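PDB 5TAO: malate synthase, which catalyses the magnesium-dependent condensation of acetyl-CoA with glyoxylate, followed by hydrolysis of malyl-CoA to malate and CoA, a step of the glyoxylate cycle. Local coordinates for residues Q41-W46 / A75-E80; S154-S159 / L185-E190; E161-M166 / P210-N215. All coordinates share one frame; numbering follows the deposited sequence.

Interaction 1: Q41-W46 / A75-E80; sequences QAPDVW and AEFPGE. With NA (sodium ion), chain Q.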
loop_
_atom_site.group_PDB
_atom_site.type_symbol
_atom_site.label_atom_id
_atom_site.label_comp_id
_atom_site.label_asym_id
_atom_site.label_seq_id
_atom_site.Cartn_x
_atom_site.Cartn_y
_atom_site.Cartn_z
ATOM N N GLN A 41 6.496 -23.035 -40.236
ATOM C CA GLN A 41 5.732 -24.023 -39.442
ATOM C C GLN A 41 6.251 -24.133 -38.004
ATOM O O GLN A 41 5.687 -24.847 -37.196
ATOM C CB GLN A 41 5.881 -25.440 -40.014
ATOM C CG GLN A 41 5.236 -25.740 -41.355
ATOM C CD GLN A 41 5.231 -27.242 -41.608
ATOM O OE1 GLN A 41 6.232 -27.940 -41.372
ATOM N NE2 GLN A 41 4.080 -27.755 -42.006
ATOM N N ALA A 42 7.388 -23.519 -37.728
ATOM C CA ALA A 42 7.974 -23.591 -36.386
ATOM C C ALA A 42 7.692 -22.307 -35.567
ATOM O O ALA A 42 7.834 -21.203 -36.088
ATOM C CB ALA A 42 9.452 -23.824 -36.493
ATOM N N PRO A 43 7.288 -22.475 -34.272
ATOM C CA PRO A 43 6.789 -21.343 -33.416
ATOM C C PRO A 43 7.897 -20.458 -32.893
ATOM O O PRO A 43 9.019 -20.918 -32.686
ATOM C CB PRO A 43 6.056 -22.075 -32.281
ATOM C CG PRO A 43 6.778 -23.379 -32.147
ATOM C CD PRO A 43 7.052 -23.760 -33.615
ATOM N N ASP A 44 7.618 -19.179 -32.669
ATOM C CA ASP A 44 8.550 -18.361 -31.990
ATOM C C ASP A 44 8.799 -18.941 -30.605
ATOM O O ASP A 44 9.926 -18.978 -30.125
ATOM C CB ASP A 44 8.050 -16.944 -31.947
ATOM C CG ASP A 44 8.212 -16.242 -33.273
ATOM O OD1 ASP A 44 9.140 -16.595 -34.063
ATOM O OD2 ASP A 44 7.492 -15.269 -33.486
ATOM N N VAL A 45 7.765 -19.505 -30.012
ATOM C CA VAL A 45 7.882 -20.099 -28.715
ATOM C C VAL A 45 7.232 -21.440 -28.724
ATOM O O VAL A 45 6.030 -21.576 -29.015
ATOM C CB VAL A 45 7.213 -19.169 -27.658
ATOM C CG1 VAL A 45 7.144 -19.880 -26.343
ATOM C CG2 VAL A 45 8.042 -17.924 -27.524
ATOM N N TRP A 46 7.983 -22.451 -28.318
ATOM C CA TRP A 46 7.429 -23.793 -28.308
ATOM C C TRP A 46 7.361 -24.177 -26.880
ATOM O O TRP A 46 8.324 -23.986 -26.096
ATOM C CB TRP A 46 8.374 -24.781 -29.090
ATOM C CG TRP A 46 7.916 -26.218 -29.043
ATOM C CD1 TRP A 46 6.638 -26.676 -29.147
ATOM C CD2 TRP A 46 8.733 -27.367 -28.854
ATOM N NE1 TRP A 46 6.617 -28.054 -29.014
ATOM C CE2 TRP A 46 7.891 -28.482 -28.778
ATOM C CE3 TRP A 46 10.128 -27.557 -28.681
ATOM C CZ2 TRP A 46 8.390 -29.791 -28.612
ATOM C CZ3 TRP A 46 10.621 -28.833 -28.508
ATOM C CH2 TRP A 46 9.755 -29.936 -28.441
ATOM N N ALA A 75 19.099 -28.365 -29.253
ATOM C CA ALA A 75 20.070 -27.414 -29.910
ATOM C C ALA A 75 19.697 -26.876 -31.247
ATOM O O ALA A 75 20.117 -25.773 -31.640
ATOM C CB ALA A 75 21.478 -28.045 -30.022
ATOM N N GLU A 76 18.935 -27.647 -31.997
ATOM C CA GLU A 76 18.686 -27.294 -33.404
ATOM C C GLU A 76 17.367 -26.502 -33.553
ATOM O O GLU A 76 17.082 -25.903 -34.616
ATOM C CB GLU A 76 18.580 -28.618 -34.202
ATOM C CG GLU A 76 19.836 -29.518 -34.106
ATOM C CD GLU A 76 21.033 -28.778 -34.653
ATOM O OE1 GLU A 76 20.782 -27.728 -35.304
ATOM O OE2 GLU A 76 22.184 -29.176 -34.410
ATOM N N PHE A 77 16.560 -26.525 -32.490
ATOM C CA PHE A 77 15.246 -25.874 -32.529
ATOM C C PHE A 77 15.458 -24.377 -32.781
ATOM O O PHE A 77 16.227 -23.751 -32.101
ATOM C CB PHE A 77 14.428 -26.184 -31.277
ATOM C CG PHE A 77 12.999 -25.830 -31.420
ATOM C CD1 PHE A 77 12.173 -26.614 -32.169
ATOM C CD2 PHE A 77 12.499 -24.639 -30.897
ATOM C CE1 PHE A 77 10.839 -26.276 -32.351
ATOM C CE2 PHE A 77 11.175 -24.275 -31.112
ATOM C CZ PHE A 77 10.332 -25.106 -31.816
ATOM N N PRO A 78 14.796 -23.821 -33.816
ATOM C CA PRO A 78 14.975 -22.472 -34.267
ATOM C C PRO A 78 14.301 -21.360 -33.381
ATOM O O PRO A 78 14.724 -20.193 -33.405
ATOM C CB PRO A 78 14.331 -22.507 -35.631
ATOM C CG PRO A 78 13.267 -23.492 -35.530
ATOM C CD PRO A 78 13.720 -24.501 -34.566
ATOM N N GLY A 79 13.265 -21.725 -32.685
ATOM C CA GLY A 79 12.596 -20.824 -31.723
ATOM C C GLY A 79 13.086 -21.047 -30.300
ATOM O O GLY A 79 14.131 -21.627 -30.089
ATOM N N GLU A 80 12.330 -20.560 -29.310
ATOM C CA GLU A 80 12.764 -20.630 -27.936
ATOM C C GLU A 80 11.882 -21.633 -27.345
ATOM O O GLU A 80 10.729 -21.742 -27.718
ATOM C CB GLU A 80 12.515 -19.318 -27.201
ATOM C CG GLU A 80 13.450 -18.149 -27.527
ATOM C CD GLU A 80 13.222 -16.956 -26.545
ATOM O OE1 GLU A 80 12.467 -17.081 -25.526
ATOM O OE2 GLU A 80 13.797 -15.878 -26.774
HETATM NA NA NA Q . 16.229 -18.620 -33.194
HETATM O O HOH W 1 14.461 -17.460 -31.210
#

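Interaction 2: S154-S159 / L185-E190; sequences SVIIES and LLVDGE. With GLV (glyoxylic acid), chain C.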
loop_
_atom_site.group_PDB
_atom_site.type_symbol
_atom_site.label_atom_id
_atom_site.label_comp_id
_atom_site.label_asym_id
_atom_site.label_seq_id
_atom_site.Cartn_x
_atom_site.Cartn_y
_atom_site.Cartn_z
ATOM N N SER A 154 6.809 -17.236 -17.614
ATOM C CA SER A 154 5.691 -16.767 -18.374
ATOM C C SER A 154 4.512 -17.255 -17.601
ATOM O O SER A 154 4.626 -18.295 -16.961
ATOM C CB SER A 154 5.677 -17.231 -19.841
ATOM O OG SER A 154 6.694 -16.566 -20.584
ATOM N N VAL A 155 3.400 -16.520 -17.607
ATOM C CA VAL A 155 2.259 -16.997 -16.893
ATOM C C VAL A 155 1.073 -17.093 -17.792
ATOM O O VAL A 155 0.976 -16.349 -18.710
ATOM C CB VAL A 155 1.916 -16.094 -15.673
ATOM C CG1 VAL A 155 3.104 -15.934 -14.758
ATOM C CG2 VAL A 155 1.515 -14.737 -16.125
ATOM N N ILE A 156 0.130 -17.967 -17.465
ATOM C CA ILE A 156 -1.153 -17.967 -18.086
ATOM C C ILE A 156 -2.173 -17.240 -17.168
ATOM O O ILE A 156 -2.338 -17.602 -16.015
ATOM C CB ILE A 156 -1.738 -19.362 -18.291
ATOM C CG1 ILE A 156 -0.759 -20.383 -18.896
ATOM C CG2 ILE A 156 -2.905 -19.269 -19.235
ATOM C CD1 ILE A 156 -0.173 -19.992 -20.178
ATOM N N ILE A 157 -2.866 -16.253 -17.730
ATOM C CA ILE A 157 -3.848 -15.447 -16.998
ATOM C C ILE A 157 -5.185 -16.194 -17.208
ATOM O O ILE A 157 -5.758 -16.160 -18.293
ATOM C CB ILE A 157 -3.916 -13.970 -17.528
ATOM C CG1 ILE A 157 -2.561 -13.245 -17.490
ATOM C CG2 ILE A 157 -5.032 -13.152 -16.823
ATOM C CD1 ILE A 157 -1.873 -13.174 -16.120
ATOM N N GLU A 158 -5.656 -16.890 -16.183
ATOM C CA GLU A 158 -6.892 -17.696 -16.321
ATOM C C GLU A 158 -7.719 -17.645 -15.063
ATOM O O GLU A 158 -8.493 -18.553 -14.750
ATOM C CB GLU A 158 -6.563 -19.148 -16.732
ATOM C CG GLU A 158 -5.225 -19.664 -16.334
ATOM C CD GLU A 158 -4.868 -21.048 -16.985
ATOM O OE1 GLU A 158 -5.461 -21.509 -17.977
ATOM O OE2 GLU A 158 -3.966 -21.651 -16.412
ATOM N N SER A 159 -7.611 -16.499 -14.361
ATOM C CA SER A 159 -8.438 -16.211 -13.223
ATOM C C SER A 159 -8.657 -14.726 -13.106
ATOM O O SER A 159 -7.832 -13.948 -13.564
ATOM C CB SER A 159 -7.798 -16.751 -12.020
ATOM O OG SER A 159 -6.661 -16.092 -11.552
ATOM N N LEU A 185 6.325 -13.606 -20.900
ATOM C CA LEU A 185 5.010 -13.561 -21.489
ATOM C C LEU A 185 3.852 -13.563 -20.502
ATOM O O LEU A 185 3.834 -14.328 -19.532
ATOM C CB LEU A 185 4.757 -14.757 -22.430
ATOM C CG LEU A 185 5.777 -15.006 -23.496
ATOM C CD1 LEU A 185 5.357 -16.282 -24.199
ATOM C CD2 LEU A 185 5.902 -13.819 -24.464
ATOM N N LEU A 186 2.825 -12.788 -20.854
ATOM C CA LEU A 186 1.551 -12.820 -20.183
ATOM C C LEU A 186 0.558 -13.419 -21.172
ATOM O O LEU A 186 0.207 -12.773 -22.172
ATOM C CB LEU A 186 1.124 -11.424 -19.737
ATOM C CG LEU A 186 2.123 -10.611 -18.900
ATOM C CD1 LEU A 186 1.503 -9.270 -18.451
ATOM C CD2 LEU A 186 2.657 -11.364 -17.707
ATOM N N VAL A 187 0.082 -14.633 -20.893
ATOM C CA VAL A 187 -0.722 -15.335 -21.918
ATOM C C VAL A 187 -2.109 -15.552 -21.472
ATOM O O VAL A 187 -2.312 -16.192 -20.468
ATOM C CB VAL A 187 -0.095 -16.738 -22.222
ATOM C CG1 VAL A 187 -0.832 -17.465 -23.338
ATOM C CG2 VAL A 187 1.375 -16.611 -22.581
ATOM N N ASP A 188 -3.104 -15.104 -22.219
ATOM C CA ASP A 188 -4.426 -15.400 -21.823
ATOM C C ASP A 188 -4.816 -16.880 -21.976
ATOM O O ASP A 188 -4.411 -17.536 -22.898
ATOM C CB ASP A 188 -5.418 -14.532 -22.574
ATOM C CG ASP A 188 -5.404 -13.103 -22.099
ATOM O OD1 ASP A 188 -5.010 -12.898 -20.930
ATOM O OD2 ASP A 188 -5.739 -12.188 -22.892
ATOM N N GLY A 189 -5.602 -17.367 -21.031
ATOM C CA GLY A 189 -6.125 -18.702 -21.009
ATOM C C GLY A 189 -7.623 -18.675 -20.937
ATOM O O GLY A 189 -8.212 -18.984 -19.935
ATOM N N GLU A 190 -8.252 -18.357 -22.040
ATOM C CA GLU A 190 -9.676 -18.166 -22.060
ATOM C C GLU A 190 -10.465 -19.358 -21.618
ATOM O O GLU A 190 -11.543 -19.198 -21.014
ATOM C CB GLU A 190 -10.156 -17.710 -23.437
ATOM C CG GLU A 190 -9.986 -16.236 -23.726
ATOM C CD GLU A 190 -8.690 -15.890 -24.412
ATOM O OE1 GLU A 190 -7.764 -16.655 -24.408
ATOM O OE2 GLU A 190 -8.573 -14.805 -24.910
HETATM C C1 GLV C . -6.225 -22.632 -21.438
HETATM O O1 GLV C . -6.756 -21.887 -20.579
HETATM C C2 GLV C . -5.332 -23.793 -21.112
HETATM O O2 GLV C . -5.031 -24.716 -21.958
HETATM O O3 GLV C . -4.924 -23.889 -19.936
#

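Interaction 3: E161-M166 / P210-N215; sequences EAELAM and PELRHN. With GLV (glyoxylic acid), chain D.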
loop_
_atom_site.group_PDB
_atom_site.type_symbol
_atom_site.label_atom_id
_atom_site.label_comp_id
_atom_site.label_asym_id
_atom_site.label_seq_id
_atom_site.Cartn_x
_atom_site.Cartn_y
_atom_site.Cartn_z
ATOM N N GLU A 161 -8.423 -13.163 -10.407
ATOM C CA GLU A 161 -7.339 -12.804 -9.545
ATOM C C GLU A 161 -6.089 -12.420 -10.289
ATOM O O GLU A 161 -5.412 -11.402 -9.950
ATOM C CB GLU A 161 -6.961 -13.941 -8.577
ATOM C CG GLU A 161 -7.959 -14.261 -7.580
ATOM C CD GLU A 161 -8.890 -15.359 -8.103
ATOM O OE1 GLU A 161 -9.382 -15.260 -9.257
ATOM O OE2 GLU A 161 -9.093 -16.333 -7.385
ATOM N N ALA A 162 -5.739 -13.232 -11.296
ATOM C CA ALA A 162 -4.559 -12.952 -12.051
ATOM C C ALA A 162 -4.709 -11.723 -12.930
ATOM O O ALA A 162 -3.718 -10.983 -13.161
ATOM C CB ALA A 162 -4.184 -14.143 -12.934
ATOM N N GLU A 163 -5.897 -11.531 -13.463
ATOM C CA GLU A 163 -6.189 -10.341 -14.294
ATOM C C GLU A 163 -5.959 -9.063 -13.443
ATOM O O GLU A 163 -5.244 -8.114 -13.848
ATOM C CB GLU A 163 -7.590 -10.436 -14.859
ATOM C CG GLU A 163 -8.067 -9.191 -15.677
ATOM C CD GLU A 163 -9.543 -9.273 -16.077
ATOM O OE1 GLU A 163 -10.180 -10.277 -15.684
ATOM O OE2 GLU A 163 -10.095 -8.322 -16.684
ATOM N N LEU A 164 -6.452 -9.074 -12.219
ATOM C CA LEU A 164 -6.297 -7.931 -11.312
ATOM C C LEU A 164 -4.832 -7.793 -10.931
ATOM O O LEU A 164 -4.340 -6.706 -10.875
ATOM C CB LEU A 164 -7.113 -8.094 -10.024
ATOM C CG LEU A 164 -8.650 -7.991 -10.275
ATOM C CD1 LEU A 164 -9.473 -8.370 -9.036
ATOM C CD2 LEU A 164 -8.993 -6.563 -10.673
ATOM N N ALA A 165 -4.109 -8.901 -10.779
ATOM C CA ALA A 165 -2.722 -8.854 -10.387
ATOM C C ALA A 165 -1.827 -8.128 -11.406
ATOM O O ALA A 165 -0.784 -7.602 -11.060
ATOM C CB ALA A 165 -2.210 -10.233 -10.157
ATOM N N MET A 166 -2.182 -8.120 -12.671
ATOM C CA MET A 166 -1.317 -7.435 -13.656
ATOM C C MET A 166 -1.185 -5.914 -13.399
ATOM O O MET A 166 -0.156 -5.307 -13.704
ATOM C CB MET A 166 -1.876 -7.630 -15.011
ATOM C CG MET A 166 -1.632 -9.007 -15.524
ATOM S SD MET A 166 -2.146 -9.247 -17.225
ATOM C CE MET A 166 -3.889 -9.415 -17.161
ATOM N N PRO A 210 -13.134 -9.632 -24.692
ATOM C CA PRO A 210 -12.313 -8.502 -25.136
ATOM C C PRO A 210 -11.685 -7.699 -24.030
ATOM O O PRO A 210 -10.526 -7.268 -24.199
ATOM C CB PRO A 210 -13.280 -7.656 -26.000
ATOM C CG PRO A 210 -14.654 -7.992 -25.487
ATOM C CD PRO A 210 -14.562 -9.467 -25.074
ATOM N N GLU A 211 -12.328 -7.566 -22.871
ATOM C CA GLU A 211 -11.647 -6.807 -21.799
ATOM C C GLU A 211 -10.457 -7.510 -21.233
ATOM O O GLU A 211 -9.481 -6.880 -20.856
ATOM C CB GLU A 211 -12.522 -6.511 -20.631
ATOM C CG GLU A 211 -13.833 -5.908 -21.005
ATOM C CD GLU A 211 -14.900 -6.911 -21.511
ATOM O OE1 GLU A 211 -14.710 -8.252 -21.710
ATOM O OE2 GLU A 211 -15.943 -6.237 -21.707
ATOM N N LEU A 212 -10.531 -8.820 -21.140
ATOM C CA LEU A 212 -9.408 -9.521 -20.626
ATOM C C LEU A 212 -8.241 -9.232 -21.496
ATOM O O LEU A 212 -7.081 -9.097 -21.011
ATOM C CB LEU A 212 -9.734 -11.033 -20.548
ATOM C CG LEU A 212 -8.526 -11.930 -20.265
ATOM C CD1 LEU A 212 -8.043 -11.569 -18.888
ATOM C CD2 LEU A 212 -8.923 -13.430 -20.359
ATOM N N ARG A 213 -8.470 -9.235 -22.801
ATOM C CA ARG A 213 -7.339 -9.168 -23.730
ATOM C C ARG A 213 -6.775 -7.747 -23.723
ATOM O O ARG A 213 -5.556 -7.527 -23.727
ATOM C CB ARG A 213 -7.790 -9.561 -25.124
ATOM C CG ARG A 213 -8.023 -11.026 -25.256
ATOM C CD ARG A 213 -8.364 -11.369 -26.708
ATOM N NE ARG A 213 -9.735 -11.173 -26.912
ATOM C CZ ARG A 213 -10.344 -10.688 -27.998
ATOM N NH1 ARG A 213 -9.719 -10.278 -29.076
ATOM N NH2 ARG A 213 -11.669 -10.622 -27.966
ATOM N N HIS A 214 -7.665 -6.778 -23.631
ATOM C CA HIS A 214 -7.245 -5.427 -23.422
ATOM C C HIS A 214 -6.373 -5.274 -22.178
ATOM O O HIS A 214 -5.266 -4.661 -22.202
ATOM C CB HIS A 214 -8.436 -4.475 -23.340
ATOM C CG HIS A 214 -8.033 -3.065 -23.019
ATOM N ND1 HIS A 214 -7.696 -2.137 -23.998
ATOM C CD2 HIS A 214 -7.854 -2.433 -21.819
ATOM C CE1 HIS A 214 -7.365 -0.994 -23.419
ATOM N NE2 HIS A 214 -7.421 -1.160 -22.095
ATOM N N ASN A 215 -6.889 -5.773 -21.082
ATOM C CA ASN A 215 -6.154 -5.739 -19.823
ATOM C C ASN A 215 -4.797 -6.455 -19.819
ATOM O O ASN A 215 -3.831 -6.014 -19.185
ATOM C CB ASN A 215 -7.022 -6.273 -18.718
ATOM C CG ASN A 215 -8.205 -5.324 -18.413
ATOM O OD1 ASN A 215 -8.282 -4.229 -18.928
ATOM N ND2 ASN A 215 -9.193 -5.836 -17.764
HETATM C C1 GLV D . -11.131 -20.950 -7.666
HETATM O O1 GLV D . -12.214 -21.353 -7.238
HETATM C C2 GLV D . -10.729 -19.549 -7.416
HETATM O O2 GLV D . -9.781 -19.072 -7.997
HETATM O O3 GLV D . -11.396 -18.759 -6.693
#

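Interaction 1: Q41-W46 / A75-E80
The F77 ring has W46 over one face, with CE3 of W46 3.9 Å above the plane near the centre of the ring, while CD of P78 lies against the opposite face toward the rim. At the edge of the phenyl ring, in its plane, CG of P43 meets F77 CZ at 4.0 Å. The indole and phenyl planes are inclined at 37°, so the pair is neither a parallel stack nor a T. The closest approach is at the root of the W46 side chain, where F77 CZ lies 3.4 Å from W46 CB. F77 reaches this position because its CG is anti to the backbone N (chi1 -166°), carrying the ring across to W46. With an alanine here, the W46 ring and P43 CG would probably lose their shared neighbour and a gap would open between loop and strand. The chains begin to pair as neighbouring parallel strands, 45-49 and 80-81, of the TIM barrel, joined through helix 59-73 in a beta-alpha-beta unit: E80 N donates to D44 O (3.0 Å) and W46 N to E80 O (2.9 Å), flanking V45. G79 passes so close to P43 O and D44 O that a CB there would collide with both. The indole NE1 bonds to S17, an acetyl-CoA-binding residue, and the D44 carboxylate forms salt bridges with R8 and R12 of its own chain and with R409 of the second subunit. P78 O binds a sodium ion at 2.2 Å, as does N408 O of the second subunit; A42 CB packs on P78 CG at 3.9 Å.

Interaction 2: S154-S159 / L185-E190
Two neighbouring parallel strands of the TIM barrel, 152-157 and 183-188, meet here and run out at their C-terminal ends into the active site. The axes of the short segments 154-157 and 185-188 come within 4.5 Å, with directions 24° from parallel. Backbone bonds pass back and forth: V155 N to L185 O, V187 N to V155 O (2.9 Å) and I157 N to V187 O (2.8 Å), and G189 N to I157 O extends the pairing past the strand ends. At the other end the S154 side chain takes over: with OG beside its own backbone N (chi1 -71°), the hydroxyl faces the neighbouring strand and accepts from L185 N at 3.0 Å. On one face V155 CG2 and L186 CD2 run side by side (3.9 Å); on the other I156 CD1 lies against V187 CB (3.8 Å), and I156 CG2 packs on G189 CA. E158, which binds magnesium and glyoxylate, brings OE1 to 2.9 Å from O1 of the glyoxylic acid, while its OE2 is held by E123 N. Strands 118-121 and 226-229 continue the sheet beyond strands 152-157 and 183-188 respectively, and helices 160-166 and 210-223 pack over the face bearing I157 and D188.

Interaction 3: E161-M166 / P210-N215
E163 and N215 meet between two helices, their side chains crossing at a slant with the carboxylate and amide planes 40° apart. N215 ND2 donates to E163 OE2 at 2.9 Å, using the anti lone pair of that oxygen, which lies almost in the amide plane. The bond is bent, with an angle of 145° at the hydrogen. E163 spans the distance because CG is anti to the backbone N (chi1 176°) and the chain stays extended beyond it. The L212 side chain also crosses that of E163 obliquely, its methyl CD1 3.9 Å from E163 CD. M166, bent at its thioether, sets CE 4.0 Å from the backbone O of N215. The axes of the short segments 161-166 and 210-215 approach to 10.5 Å and diverge by 36°, wide enough for long side chains to mediate the contact between these outer helices of the barrel. E163 OE1 bonds to Y193, and OE2 also meets R218 and H214 of the third subunit, in a salt bridge and a hydrogen bond. The buried carboxylate is thus gripped through both oxygens, and the arginine together with these donors would be expected to favour its ionised form. The same carboxylate links the helix pair to the third subunit, consistent with a place at a subunit interface.

Overall arrangement
All three contacts belong to one barrel, and along the chain interaction 1 closes before the other two open. Interactions 2 and 3 are interleaved and touch, with centres 9 Å apart: D188 OD1 lies 3.7 Å from L212 CG, and I157 CG2 3.8 Å from E163 N. Interaction 2 holds E158, which binds magnesium and glyoxylate; in this crystal a lead(II) ion lies about 3 Å from its side chain. The side chain of L212 is about 7 Å from that of E158. Interaction 1, its centre 20 Å from that of interaction 2, borders the acetyl-CoA site, the W46 side chain about 3 Å from that of S17. Interactions 1 and 3 both touch the second subunit, and interaction 3 also the third; no other chain touches interaction 2.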